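Local structure of Serine/threonine-protein kinase PknI (Mycobacterium tuberculosis, 5XLL) at residues 102-107 with 120-125; 98-103 with 129-134. The protein phosphorylates proteins on serine and threonine and slows mycobacterial growth in the infected host, probably as a dimer, its extracellular sensor domain being this chain. All coordinates share one frame; numbering follows the deposited sequence.

Contact 1. Residues 102-107 with 120-125; sequences TTQLLA and MVVTVH
Thr103 and Thr123 face each other as an antiparallel hydrogen-bonded pair, and Leu105 and Val121 form the next one, in the hairpin of strands 97-110 and 116-124. The two short segments run at 167°, their axes 4.5 Å apart at closest. Thr103 N reaches Thr123 O at 2.7 Å, and Thr123 N returns to Thr103 O at 2.8 Å, both donors in the carbonyl plane. The Leu105 N to Val121 O bond is longer, 3.2 Å, and here, as in the return bond, the donor is tilted 25° from that plane. Val121 O also takes a CA-H...O contact from Gln104 CA.

On one face, Gln104 lies alongside Val122, both pointing the same way; Gln104 CG, anti to its own carbonyl carbon, lies 3.9 Å from Val122 CG2, and the extended chain carries CD on alongside the same methyl. Val122 CG1 meets CB of Thr102. On the other face, Leu105 CG sits between its backbone N and carbonyl carbon (chi1 54°), and CD1 comes 3.9 Å from Val121 CG2. Beyond the strand end, His125 brings NE2 3.1 Å from Thr103 OG1, while Thr123 CG2 lies over one ring face, offset toward the rim.

Strand 78-91 flanks the hairpin on one side, where Val86 O accepts a bond from Thr102 OG1. Strand 135-142 flanks the other, with Met120 (selenomethionine) on Ile138 and Val121 on Val135.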
loop_
_atom_site.group_PDB
_atom_site.type_symbol
_atom_site.label_atom_id
_atom_site.label_comp_id
_atom_site.label_asym_id
_atom_site.label_seq_id
_atom_site.Cartn_x
_atom_site.Cartn_y
_atom_site.Cartn_z
ATOM N N THR B 102 15.268 1.158 -2.287
ATOM C CA THR B 102 13.993 0.912 -1.618
ATOM C C THR B 102 13.145 2.169 -1.461
ATOM O O THR B 102 13.665 3.271 -1.313
ATOM C CB THR B 102 14.187 0.301 -0.207
ATOM O OG1 THR B 102 14.758 1.280 0.676
ATOM C CG2 THR B 102 15.089 -0.903 -0.276
ATOM N N THR B 103 11.832 1.997 -1.487
ATOM C CA THR B 103 10.923 3.068 -1.119
ATOM C C THR B 103 10.286 2.687 0.227
ATOM O O THR B 103 9.860 1.533 0.400
ATOM C CB THR B 103 9.867 3.266 -2.214
ATOM O OG1 THR B 103 10.357 4.220 -3.170
ATOM C CG2 THR B 103 8.564 3.758 -1.643
ATOM N N GLN B 104 10.268 3.621 1.187
ATOM C CA GLN B 104 9.639 3.378 2.496
ATOM C C GLN B 104 8.635 4.437 2.891
ATOM O O GLN B 104 8.890 5.625 2.730
ATOM C CB GLN B 104 10.684 3.318 3.602
ATOM C CG GLN B 104 11.837 2.404 3.308
ATOM C CD GLN B 104 12.849 2.410 4.430
ATOM O OE1 GLN B 104 12.667 3.111 5.438
ATOM N NE2 GLN B 104 13.923 1.628 4.270
ATOM N N LEU B 105 7.509 4.003 3.447
ATOM C CA LEU B 105 6.548 4.918 4.054
ATOM C C LEU B 105 5.899 4.280 5.276
ATOM O O LEU B 105 6.099 3.084 5.544
ATOM C CB LEU B 105 5.471 5.333 3.060
ATOM C CG LEU B 105 4.681 4.241 2.324
ATOM C CD1 LEU B 105 3.713 3.477 3.225
ATOM C CD2 LEU B 105 3.928 4.862 1.131
ATOM N N LEU B 106 5.082 5.075 5.970
ATOM C CA LEU B 106 4.304 4.606 7.115
ATOM C C LEU B 106 2.841 4.908 6.872
ATOM O O LEU B 106 2.481 6.044 6.523
ATOM C CB LEU B 106 4.737 5.325 8.397
ATOM C CG LEU B 106 3.947 5.006 9.674
ATOM C CD1 LEU B 106 4.066 3.525 10.016
ATOM C CD2 LEU B 106 4.460 5.853 10.833
ATOM N N ALA B 107 1.989 3.910 7.070
ATOM C CA ALA B 107 0.553 4.148 6.985
ATOM C C ALA B 107 -0.056 3.903 8.365
ATOM O O ALA B 107 0.289 2.931 9.036
ATOM C CB ALA B 107 -0.079 3.240 5.931
HETATM N N MSE B 120 4.561 -0.133 8.296
HETATM C CA MSE B 120 5.567 0.464 7.459
HETATM C C MSE B 120 5.648 -0.428 6.235
HETATM O O MSE B 120 5.572 -1.668 6.355
HETATM C CB MSE B 120 6.890 0.419 8.177
HETATM C CG MSE B 120 8.000 1.125 7.439
HETATM SE SE MSE B 120 9.360 1.631 8.728
HETATM C CE MSE B 120 10.628 0.158 8.529
ATOM N N VAL B 121 5.789 0.186 5.062
ATOM C CA VAL B 121 5.888 -0.573 3.815
ATOM C C VAL B 121 7.197 -0.263 3.091
ATOM O O VAL B 121 7.453 0.884 2.691
ATOM C CB VAL B 121 4.697 -0.271 2.902
ATOM C CG1 VAL B 121 4.668 -1.228 1.720
ATOM C CG2 VAL B 121 3.394 -0.365 3.693
ATOM N N VAL B 122 8.036 -1.287 2.952
ATOM C CA VAL B 122 9.304 -1.162 2.257
ATOM C C VAL B 122 9.185 -1.888 0.900
ATOM O O VAL B 122 8.850 -3.090 0.843
ATOM C CB VAL B 122 10.477 -1.691 3.137
ATOM C CG1 VAL B 122 11.837 -1.515 2.463
ATOM C CG2 VAL B 122 10.487 -0.995 4.516
ATOM N N THR B 123 9.413 -1.149 -0.191
ATOM C CA THR B 123 9.398 -1.729 -1.541
ATOM C C THR B 123 10.774 -1.667 -2.186
ATOM O O THR B 123 11.430 -0.631 -2.162
ATOM C CB THR B 123 8.446 -0.995 -2.458
ATOM O OG1 THR B 123 7.148 -0.938 -1.860
ATOM C CG2 THR B 123 8.341 -1.731 -3.799
ATOM N N VAL B 124 11.201 -2.779 -2.769
ATOM C CA VAL B 124 12.503 -2.868 -3.417
ATOM C C VAL B 124 12.362 -2.662 -4.927
ATOM O O VAL B 124 11.576 -3.352 -5.582
ATOM C CB VAL B 124 13.127 -4.229 -3.177
ATOM C CG1 VAL B 124 14.620 -4.190 -3.511
ATOM C CG2 VAL B 124 12.904 -4.627 -1.736
ATOM N N HIS B 125 13.140 -1.729 -5.469
ATOM C CA HIS B 125 12.927 -1.248 -6.833
ATOM C C HIS B 125 14.019 -1.701 -7.780
ATOM O O HIS B 125 13.867 -1.607 -9.001
ATOM C CB HIS B 125 12.848 0.277 -6.844
ATOM C CG HIS B 125 11.601 0.812 -6.214
ATOM N ND1 HIS B 125 10.411 0.909 -6.896
ATOM C CD2 HIS B 125 11.356 1.257 -4.957
ATOM C CE1 HIS B 125 9.483 1.404 -6.093
ATOM N NE2 HIS B 125 10.032 1.619 -4.914
#

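Contact 2. Residues 98-103 with 129-134; sequences STQATT and CGQQGA
The loop between strands 116-124 and 135-142 folds back against the start of strand 97-110, and the Cys90-Cys129 disulfide anchors it to the neighbouring strand 78-91. Across the contact, Cys129 SG lies 3.8 Å from Ser98 CB, so the sulfur bonded to Cys90 also packs on the strand next to it. Backbone bonding between Ser98 and Cys90 draws those strands together at the same place.

Gln100 makes the one hydrogen bond between the segments. Its CG stands between the backbone N and the carbonyl carbon (chi1 58°), and the chain is extended beyond it, which puts the amide beside Gln131. NE2 gives a fairly straight bond to Gln131 OE1, 3.2 Å long with 160° at the hydrogen. The acceptor lies near the amide plane of Gln100, but the donor stands 49° above the carbonyl plane of Gln131 and is not on a lone pair. The two side chains cross at a slant. Gln100 OE1 rests 3.4 Å from Gln131 CB and 3.8 Å from Cys129 CB, beside the first carbon of each loop side chain.

Past Gln131 the loop reverses in a type II beta turn closed by Ala134 N to Gln131 O, 2.8 Å. Gly133 takes a positive phi there. Gln131 and Ala134 both rest on Val124 of strand 116-124, Gln100 also touches Val124, and Gln132 packs on Gln132 of the second subunit.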
loop_
_atom_site.group_PDB
_atom_site.type_symbol
_atom_site.label_atom_id
_atom_site.label_comp_id
_atom_site.label_asym_id
_atom_site.label_seq_id
_atom_site.Cartn_x
_atom_site.Cartn_y
_atom_site.Cartn_z
ATOM N N SER B 98 26.066 -5.773 -1.395
ATOM C CA SER B 98 25.648 -4.749 -2.336
ATOM C C SER B 98 24.653 -3.871 -1.617
ATOM O O SER B 98 24.643 -3.789 -0.377
ATOM C CB SER B 98 24.994 -5.359 -3.593
ATOM O OG SER B 98 24.682 -4.359 -4.567
ATOM N N THR B 99 23.807 -3.229 -2.408
ATOM C CA THR B 99 22.850 -2.295 -1.879
ATOM C C THR B 99 21.718 -2.208 -2.897
ATOM O O THR B 99 21.955 -2.316 -4.108
ATOM C CB THR B 99 23.525 -0.922 -1.601
ATOM O OG1 THR B 99 22.560 0.014 -1.098
ATOM C CG2 THR B 99 24.191 -0.377 -2.870
ATOM N N GLN B 100 20.492 -2.062 -2.405
ATOM C CA GLN B 100 19.328 -2.039 -3.280
ATOM C C GLN B 100 18.480 -0.811 -3.006
ATOM O O GLN B 100 18.416 -0.327 -1.878
ATOM C CB GLN B 100 18.490 -3.317 -3.119
ATOM C CG GLN B 100 17.978 -3.571 -1.689
ATOM C CD GLN B 100 17.446 -4.989 -1.494
ATOM O OE1 GLN B 100 17.368 -5.765 -2.445
ATOM N NE2 GLN B 100 17.094 -5.330 -0.257
ATOM N N ALA B 101 17.833 -0.309 -4.055
ATOM C CA ALA B 101 16.996 0.878 -3.953
ATOM C C ALA B 101 15.648 0.489 -3.375
ATOM O O ALA B 101 14.971 -0.393 -3.919
ATOM C CB ALA B 101 16.809 1.524 -5.327
ATOM N N THR B 102 15.268 1.158 -2.287
ATOM C CA THR B 102 13.993 0.912 -1.618
ATOM C C THR B 102 13.145 2.169 -1.461
ATOM O O THR B 102 13.665 3.271 -1.313
ATOM C CB THR B 102 14.187 0.301 -0.207
ATOM O OG1 THR B 102 14.758 1.280 0.676
ATOM C CG2 THR B 102 15.089 -0.903 -0.276
ATOM N N THR B 103 11.832 1.997 -1.487
ATOM C CA THR B 103 10.923 3.068 -1.119
ATOM C C THR B 103 10.286 2.687 0.227
ATOM O O THR B 103 9.860 1.533 0.400
ATOM C CB THR B 103 9.867 3.266 -2.214
ATOM O OG1 THR B 103 10.357 4.220 -3.170
ATOM C CG2 THR B 103 8.564 3.758 -1.643
ATOM N N CYS B 129 20.341 -7.475 -5.327
ATOM C CA CYS B 129 20.327 -8.588 -4.386
ATOM C C CYS B 129 19.177 -9.562 -4.658
ATOM O O CYS B 129 18.801 -10.350 -3.789
ATOM C CB CYS B 129 20.295 -8.067 -2.940
ATOM S SG CYS B 129 21.796 -7.142 -2.472
ATOM N N GLY B 130 18.625 -9.493 -5.869
ATOM C CA GLY B 130 17.571 -10.403 -6.288
ATOM C C GLY B 130 16.197 -10.124 -5.705
ATOM O O GLY B 130 15.327 -11.007 -5.691
ATOM N N GLN B 131 15.969 -8.896 -5.254
ATOM C CA GLN B 131 14.721 -8.597 -4.540
ATOM C C GLN B 131 13.816 -7.572 -5.225
ATOM O O GLN B 131 12.856 -7.067 -4.623
ATOM C CB GLN B 131 15.031 -8.189 -3.087
ATOM C CG GLN B 131 15.721 -9.303 -2.304
ATOM C CD GLN B 131 15.628 -9.122 -0.805
ATOM O OE1 GLN B 131 16.505 -8.518 -0.192
ATOM N NE2 GLN B 131 14.565 -9.656 -0.203
ATOM N N GLN B 132 14.104 -7.273 -6.488
ATOM C CA GLN B 132 13.301 -6.270 -7.178
ATOM C C GLN B 132 11.838 -6.669 -7.145
ATOM O O GLN B 132 11.487 -7.806 -7.449
ATOM C CB GLN B 132 13.765 -6.045 -8.620
ATOM C CG GLN B 132 12.805 -5.139 -9.411
ATOM C CD GLN B 132 13.435 -4.551 -10.672
ATOM O OE1 GLN B 132 14.669 -4.369 -10.752
ATOM N NE2 GLN B 132 12.588 -4.237 -11.659
ATOM N N GLY B 133 10.983 -5.748 -6.739
ATOM C CA GLY B 133 9.566 -6.048 -6.659
ATOM C C GLY B 133 9.139 -6.650 -5.326
ATOM O O GLY B 133 7.943 -6.724 -5.052
ATOM N N ALA B 134 10.086 -7.066 -4.484
ATOM C CA ALA B 134 9.697 -7.574 -3.161
ATOM C C ALA B 134 9.030 -6.476 -2.320
ATOM O O ALA B 134 9.461 -5.315 -2.339
ATOM C CB ALA B 134 10.893 -8.164 -2.419
#

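Overall arrangement
From the N terminus, the chain reaches strand 97-110, which carries the first segment of both contacts, with Thr102 and Thr103 in common. Contact 1 closes the hairpin to strand 116-124. Contact 2 closes a wider loop: starting earlier on the same strand, it reaches residues 129-134 beyond that hairpin, so contact 1 nests within it. The two, with centres about 11 Å apart, meet at the end of strand 116-124: His125 N probably bonds to Ala101 O, and Val124 O to Gly133 N. Together they tie the neighbouring strands 97-110 and 116-124 to the connection entering one of the sheet's two outermost strands within the chain, 135-142.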